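Long-range contact in sawadee homeodomain homolog 1 (Arabidopsis thaliana, PDB 4IUP), which binds methylated histone H3 tails through its SAWADEE domain and acts with RNA polymerase IV in RNA-directed DNA methylation: residues P65-C79 and C90-H104. The protein carries 2 engineered substitutions. Numbering follows the deposited sequence.
Sequences PSECGRVNVGDLMLC and CDGHVMNIKRGIHDH. Engineered in segment 65-79: Met-77 (natural residue Leu). Engineered in segment 90-104: Met-95 (natural residue Leu). With ZN (zinc ion), chain D.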
loop_
_atom_site.group_PDB
_atom_site.type_symbol
_atom_site.label_atom_id
_atom_site.label_comp_id
_atom_site.label_asym_id
_atom_site.label_seq_id
_atom_site.Cartn_x
_atom_site.Cartn_y
_atom_site.Cartn_z
ATOM N N PRO A 65 3.762 -12.808 -11.403
ATOM C CA PRO A 65 4.743 -12.525 -12.464
ATOM C C PRO A 65 4.150 -12.435 -13.875
ATOM O O PRO A 65 4.577 -11.585 -14.659
ATOM C CB PRO A 65 5.722 -13.696 -12.351
ATOM C CG PRO A 65 5.646 -14.095 -10.912
ATOM C CD PRO A 65 4.205 -13.914 -10.531
ATOM N N SER A 66 3.159 -13.276 -14.179
ATOM C CA SER A 66 2.534 -13.308 -15.509
ATOM C C SER A 66 1.729 -12.047 -15.839
ATOM O O SER A 66 1.365 -11.821 -17.000
ATOM C CB SER A 66 1.636 -14.537 -15.651
ATOM O OG SER A 66 0.532 -14.454 -14.767
ATOM N N GLU A 67 1.453 -11.230 -14.824
ATOM C CA GLU A 67 0.696 -9.990 -15.023
ATOM C C GLU A 67 1.484 -8.712 -14.694
ATOM O O GLU A 67 0.886 -7.656 -14.484
ATOM C CB GLU A 67 -0.627 -10.029 -14.243
ATOM C CG GLU A 67 -0.460 -10.257 -12.743
ATOM C CD GLU A 67 -1.771 -10.304 -11.972
ATOM O OE1 GLU A 67 -2.839 -10.017 -12.559
ATOM O OE2 GLU A 67 -1.724 -10.621 -10.763
ATOM N N CYS A 68 2.814 -8.794 -14.681
ATOM C CA CYS A 68 3.640 -7.623 -14.365
ATOM C C CYS A 68 3.491 -6.506 -15.403
ATOM O O CYS A 68 3.878 -5.367 -15.148
ATOM C CB CYS A 68 5.113 -8.006 -14.199
ATOM S SG CYS A 68 5.977 -8.385 -15.737
ATOM N N GLY A 69 2.936 -6.839 -16.566
ATOM C CA GLY A 69 2.659 -5.841 -17.600
ATOM C C GLY A 69 1.577 -4.847 -17.213
ATOM O O GLY A 69 1.488 -3.759 -17.801
ATOM N N ARG A 70 0.752 -5.210 -16.226
ATOM C CA ARG A 70 -0.342 -4.337 -15.781
ATOM C C ARG A 70 0.142 -3.198 -14.877
ATOM O O ARG A 70 -0.606 -2.253 -14.605
ATOM C CB ARG A 70 -1.450 -5.144 -15.089
ATOM C CG ARG A 70 -1.166 -5.504 -13.630
ATOM C CD ARG A 70 -2.283 -6.364 -13.050
ATOM N NE ARG A 70 -3.553 -5.641 -13.010
ATOM C CZ ARG A 70 -4.748 -6.220 -12.923
ATOM N NH1 ARG A 70 -4.850 -7.541 -12.866
ATOM N NH2 ARG A 70 -5.841 -5.477 -12.888
ATOM N N VAL A 71 1.378 -3.303 -14.399
ATOM C CA VAL A 71 1.999 -2.239 -13.615
ATOM C C VAL A 71 2.649 -1.251 -14.585
ATOM O O VAL A 71 3.497 -1.635 -15.396
ATOM C CB VAL A 71 3.048 -2.796 -12.623
ATOM C CG1 VAL A 71 3.637 -1.686 -11.768
ATOM C CG2 VAL A 71 2.427 -3.878 -11.744
ATOM N N ASN A 72 2.238 0.013 -14.500
ATOM C CA ASN A 72 2.717 1.047 -15.413
ATOM C C ASN A 72 3.258 2.269 -14.684
ATOM O O ASN A 72 2.878 2.532 -13.542
ATOM C CB ASN A 72 1.589 1.473 -16.355
ATOM C CG ASN A 72 1.162 0.356 -17.289
ATOM O OD1 ASN A 72 1.964 -0.151 -18.080
ATOM N ND2 ASN A 72 -0.107 -0.026 -17.211
ATOM N N VAL A 73 4.160 2.992 -15.348
ATOM C CA VAL A 73 4.627 4.295 -14.877
ATOM C C VAL A 73 3.408 5.165 -14.555
ATOM O O VAL A 73 2.441 5.205 -15.329
ATOM C CB VAL A 73 5.543 4.986 -15.932
ATOM C CG1 VAL A 73 5.811 6.448 -15.564
ATOM C CG2 VAL A 73 6.863 4.226 -16.073
ATOM N N GLY A 74 3.445 5.820 -13.395
ATOM C CA GLY A 74 2.314 6.618 -12.907
ATOM C C GLY A 74 1.408 5.900 -11.911
ATOM O O GLY A 74 0.652 6.547 -11.183
ATOM N N ASP A 75 1.480 4.570 -11.870
ATOM C CA ASP A 75 0.619 3.788 -10.981
ATOM C C ASP A 75 0.936 4.016 -9.513
ATOM O O ASP A 75 2.107 4.080 -9.113
ATOM C CB ASP A 75 0.723 2.284 -11.271
ATOM C CG ASP A 75 -0.039 1.861 -12.517
ATOM O OD1 ASP A 75 -0.729 2.700 -13.145
ATOM O OD2 ASP A 75 0.050 0.667 -12.864
ATOM N N LEU A 76 -0.120 4.136 -8.717
ATOM C CA LEU A 76 0.004 4.110 -7.264
ATOM C C LEU A 76 0.155 2.659 -6.806
ATOM O O LEU A 76 -0.649 1.798 -7.177
ATOM C CB LEU A 76 -1.225 4.760 -6.610
ATOM C CG LEU A 76 -1.383 4.642 -5.088
ATOM C CD1 LEU A 76 -0.327 5.482 -4.369
ATOM C CD2 LEU A 76 -2.791 5.061 -4.677
HETATM N N MSE A 77 1.191 2.396 -6.008
HETATM C CA MSE A 77 1.442 1.057 -5.469
HETATM C C MSE A 77 1.614 1.146 -3.962
HETATM O O MSE A 77 2.106 2.157 -3.449
HETATM C CB MSE A 77 2.728 0.445 -6.053
HETATM C CG MSE A 77 2.841 0.472 -7.564
HETATM SE SE MSE A 77 1.466 -0.569 -8.467
HETATM C CE MSE A 77 2.151 -2.376 -8.124
ATOM N N LEU A 78 1.221 0.087 -3.261
ATOM C CA LEU A 78 1.627 -0.095 -1.874
ATOM C C LEU A 78 2.973 -0.822 -1.875
ATOM O O LEU A 78 3.077 -1.940 -2.394
ATOM C CB LEU A 78 0.580 -0.886 -1.077
ATOM C CG LEU A 78 0.891 -1.026 0.422
ATOM C CD1 LEU A 78 0.798 0.327 1.140
ATOM C CD2 LEU A 78 -0.025 -2.058 1.093
ATOM N N CYS A 79 3.987 -0.189 -1.283
ATOM C CA CYS A 79 5.372 -0.642 -1.398
ATOM C C CYS A 79 5.967 -1.034 -0.060
ATOM O O CYS A 79 5.791 -0.331 0.942
ATOM C CB CYS A 79 6.241 0.464 -1.999
ATOM S SG CYS A 79 5.644 1.122 -3.544
ATOM N N CYS A 90 4.157 1.430 2.454
ATOM C CA CYS A 90 3.945 2.852 2.175
ATOM C C CYS A 90 3.543 3.076 0.725
ATOM O O CYS A 90 3.964 2.337 -0.166
ATOM C CB CYS A 90 5.253 3.633 2.407
ATOM S SG CYS A 90 5.960 3.444 4.030
ATOM N N ASP A 91 2.771 4.129 0.479
ATOM C CA ASP A 91 2.383 4.477 -0.887
ATOM C C ASP A 91 3.541 5.077 -1.674
ATOM O O ASP A 91 4.300 5.903 -1.163
ATOM C CB ASP A 91 1.195 5.442 -0.885
ATOM C CG ASP A 91 -0.126 4.738 -0.621
ATOM O OD1 ASP A 91 -0.157 3.485 -0.641
ATOM O OD2 ASP A 91 -1.135 5.435 -0.402
ATOM N N GLY A 92 3.668 4.646 -2.923
ATOM C CA GLY A 92 4.644 5.213 -3.841
ATOM C C GLY A 92 4.065 5.230 -5.240
ATOM O O GLY A 92 3.030 4.611 -5.498
ATOM N N HIS A 93 4.724 5.944 -6.144
ATOM C CA HIS A 93 4.319 5.938 -7.542
ATOM C C HIS A 93 5.447 5.404 -8.396
ATOM O O HIS A 93 6.604 5.741 -8.173
ATOM C CB HIS A 93 3.901 7.339 -7.998
ATOM C CG HIS A 93 2.598 7.787 -7.417
ATOM N ND1 HIS A 93 2.511 8.460 -6.218
ATOM C CD2 HIS A 93 1.326 7.627 -7.854
ATOM C CE1 HIS A 93 1.242 8.713 -5.949
ATOM N NE2 HIS A 93 0.502 8.213 -6.924
ATOM N N VAL A 94 5.111 4.569 -9.373
ATOM C CA VAL A 94 6.117 4.012 -10.274
ATOM C C VAL A 94 6.625 5.117 -11.198
ATOM O O VAL A 94 5.831 5.764 -11.887
ATOM C CB VAL A 94 5.550 2.853 -11.116
ATOM C CG1 VAL A 94 6.621 2.308 -12.061
ATOM C CG2 VAL A 94 5.010 1.738 -10.209
HETATM N N MSE A 95 7.943 5.328 -11.199
HETATM C CA MSE A 95 8.576 6.390 -11.992
HETATM C C MSE A 95 9.204 5.853 -13.274
HETATM O O MSE A 95 9.267 6.551 -14.290
HETATM C CB MSE A 95 9.661 7.105 -11.176
HETATM C CG MSE A 95 9.215 7.602 -9.811
HETATM SE SE MSE A 95 7.628 8.744 -9.887
HETATM C CE MSE A 95 8.412 10.275 -10.821
ATOM N N ASN A 96 9.673 4.610 -13.210
ATOM C CA ASN A 96 10.447 3.999 -14.286
ATOM C C ASN A 96 10.356 2.493 -14.132
ATOM O O ASN A 96 10.304 1.993 -13.008
ATOM C CB ASN A 96 11.911 4.440 -14.179
ATOM C CG ASN A 96 12.794 3.795 -15.215
ATOM O OD1 ASN A 96 13.490 2.814 -14.933
ATOM N ND2 ASN A 96 12.766 4.328 -16.431
ATOM N N ILE A 97 10.331 1.776 -15.255
ATOM C CA ILE A 97 10.356 0.312 -15.233
ATOM C C ILE A 97 11.425 -0.211 -16.188
ATOM O O ILE A 97 11.388 0.074 -17.389
ATOM C CB ILE A 97 8.983 -0.310 -15.602
ATOM C CG1 ILE A 97 7.871 0.261 -14.721
ATOM C CG2 ILE A 97 9.026 -1.846 -15.488
ATOM C CD1 ILE A 97 6.471 -0.050 -15.213
ATOM N N LYS A 98 12.374 -0.966 -15.640
ATOM C CA LYS A 98 13.332 -1.706 -16.445
ATOM C C LYS A 98 12.802 -3.127 -16.608
ATOM O O LYS A 98 12.794 -3.906 -15.651
ATOM C CB LYS A 98 14.700 -1.710 -15.772
ATOM C CG LYS A 98 15.876 -1.904 -16.725
ATOM C CD LYS A 98 17.212 -1.947 -15.978
ATOM C CE LYS A 98 17.376 -0.802 -14.964
ATOM N NZ LYS A 98 17.495 0.548 -15.593
ATOM N N ARG A 99 12.344 -3.446 -17.819
ATOM C CA ARG A 99 11.701 -4.728 -18.093
ATOM C C ARG A 99 12.747 -5.815 -18.281
ATOM O O ARG A 99 13.739 -5.615 -18.988
ATOM C CB ARG A 99 10.800 -4.637 -19.336
ATOM C CG ARG A 99 9.567 -3.748 -19.167
ATOM C CD ARG A 99 8.549 -4.362 -18.208
ATOM N NE ARG A 99 7.344 -3.541 -18.064
ATOM C CZ ARG A 99 6.386 -3.775 -17.169
ATOM N NH1 ARG A 99 6.490 -4.799 -16.326
ATOM N NH2 ARG A 99 5.324 -2.986 -17.112
ATOM N N GLY A 100 12.530 -6.958 -17.640
ATOM C CA GLY A 100 13.466 -8.076 -17.737
ATOM C C GLY A 100 12.960 -9.222 -18.593
ATOM O O GLY A 100 11.805 -9.229 -19.021
ATOM N N ILE A 101 13.843 -10.181 -18.857
ATOM C CA ILE A 101 13.471 -11.417 -19.541
ATOM C C ILE A 101 13.109 -12.451 -18.479
ATOM O O ILE A 101 13.968 -12.899 -17.713
ATOM C CB ILE A 101 14.629 -11.948 -20.431
ATOM C CG1 ILE A 101 15.029 -10.902 -21.478
ATOM C CG2 ILE A 101 14.246 -13.282 -21.097
ATOM C CD1 ILE A 101 16.430 -11.107 -22.058
ATOM N N HIS A 102 11.835 -12.822 -18.421
ATOM C CA HIS A 102 11.386 -13.789 -17.423
ATOM C C HIS A 102 10.088 -14.472 -17.830
ATOM O O HIS A 102 9.399 -14.025 -18.755
ATOM C CB HIS A 102 11.231 -13.117 -16.048
ATOM C CG HIS A 102 9.928 -12.405 -15.861
ATOM N ND1 HIS A 102 8.746 -13.072 -15.624
ATOM C CD2 HIS A 102 9.621 -11.086 -15.852
ATOM C CE1 HIS A 102 7.765 -12.198 -15.489
ATOM N NE2 HIS A 102 8.269 -10.983 -15.621
ATOM N N ASP A 103 9.763 -15.551 -17.124
ATOM C CA ASP A 103 8.540 -16.308 -17.376
ATOM C C ASP A 103 7.521 -16.095 -16.251
ATOM O O ASP A 103 7.591 -15.104 -15.523
ATOM C CB ASP A 103 8.847 -17.807 -17.594
ATOM C CG ASP A 103 9.377 -18.515 -16.339
ATOM O OD1 ASP A 103 9.453 -17.909 -15.249
ATOM O OD2 ASP A 103 9.714 -19.717 -16.443
ATOM N N HIS A 104 6.597 -17.044 -16.120
ATOM C CA HIS A 104 5.508 -17.029 -15.136
ATOM C C HIS A 104 5.968 -17.233 -13.684
ATOM O O HIS A 104 5.214 -16.953 -12.744
ATOM C CB HIS A 104 4.549 -18.167 -15.485
ATOM C CG HIS A 104 5.221 -19.506 -15.516
ATOM N ND1 HIS A 104 5.837 -20.004 -16.644
ATOM C CD2 HIS A 104 5.434 -20.419 -14.538
ATOM C CE1 HIS A 104 6.375 -21.179 -16.368
ATOM N NE2 HIS A 104 6.144 -21.453 -15.095
HETATM ZN ZN ZN D . 8.223 -8.555 -15.017
HETATM O O HOH W 1 2.570 -15.741 -12.744
HETATM O O HOH W 2 4.589 -0.723 -18.630
#
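Arg-99 reaches across to Cys-68 in the 3-10 turn of 65-70, and its long chain suits the span. From CB, CG leaves beside the backbone N; a bend at chi2 (-69°) places CD, and the chain runs on extended through NE. At the tip NH1 gives a hydrogen bond of 2.9 Å to Cys-68 O, reached from above the carbonyl plane. NH2 makes weak bonds to Cys-68 O and, at 2.8 Å, to Val-71 O, and meets a water held by Asn-72 OD1. Apolar Ile-97 CG2 lies over one guanidinium face, toward its rim; the edge serves the carbonyls. Cys-68 SG and His-102 NE2, thiolate and imidazole ligands that suit zinc, bind it at 2.4 and 2.5 Å; Cys-107 and Cys-109 complete the site. This ties the 3-10 turn to the chain following the antiparallel hairpin of 76-83 and 86-98, in the tudor-like SAWADEE domain. There Met-77 and Gly-92 form a hydrogen-bonded pair; Gly-92 suits a position where a CB would press on Cys-79 SG. Branched Val-94 turns CG2 to CG of the engineered selenomethionine Met-77 (3.6 Å). On the sheet face opposite Met-77, Leu-76 CD1 makes a CH-pi contact over the His-93 ring, 4.2 Å from its centroid.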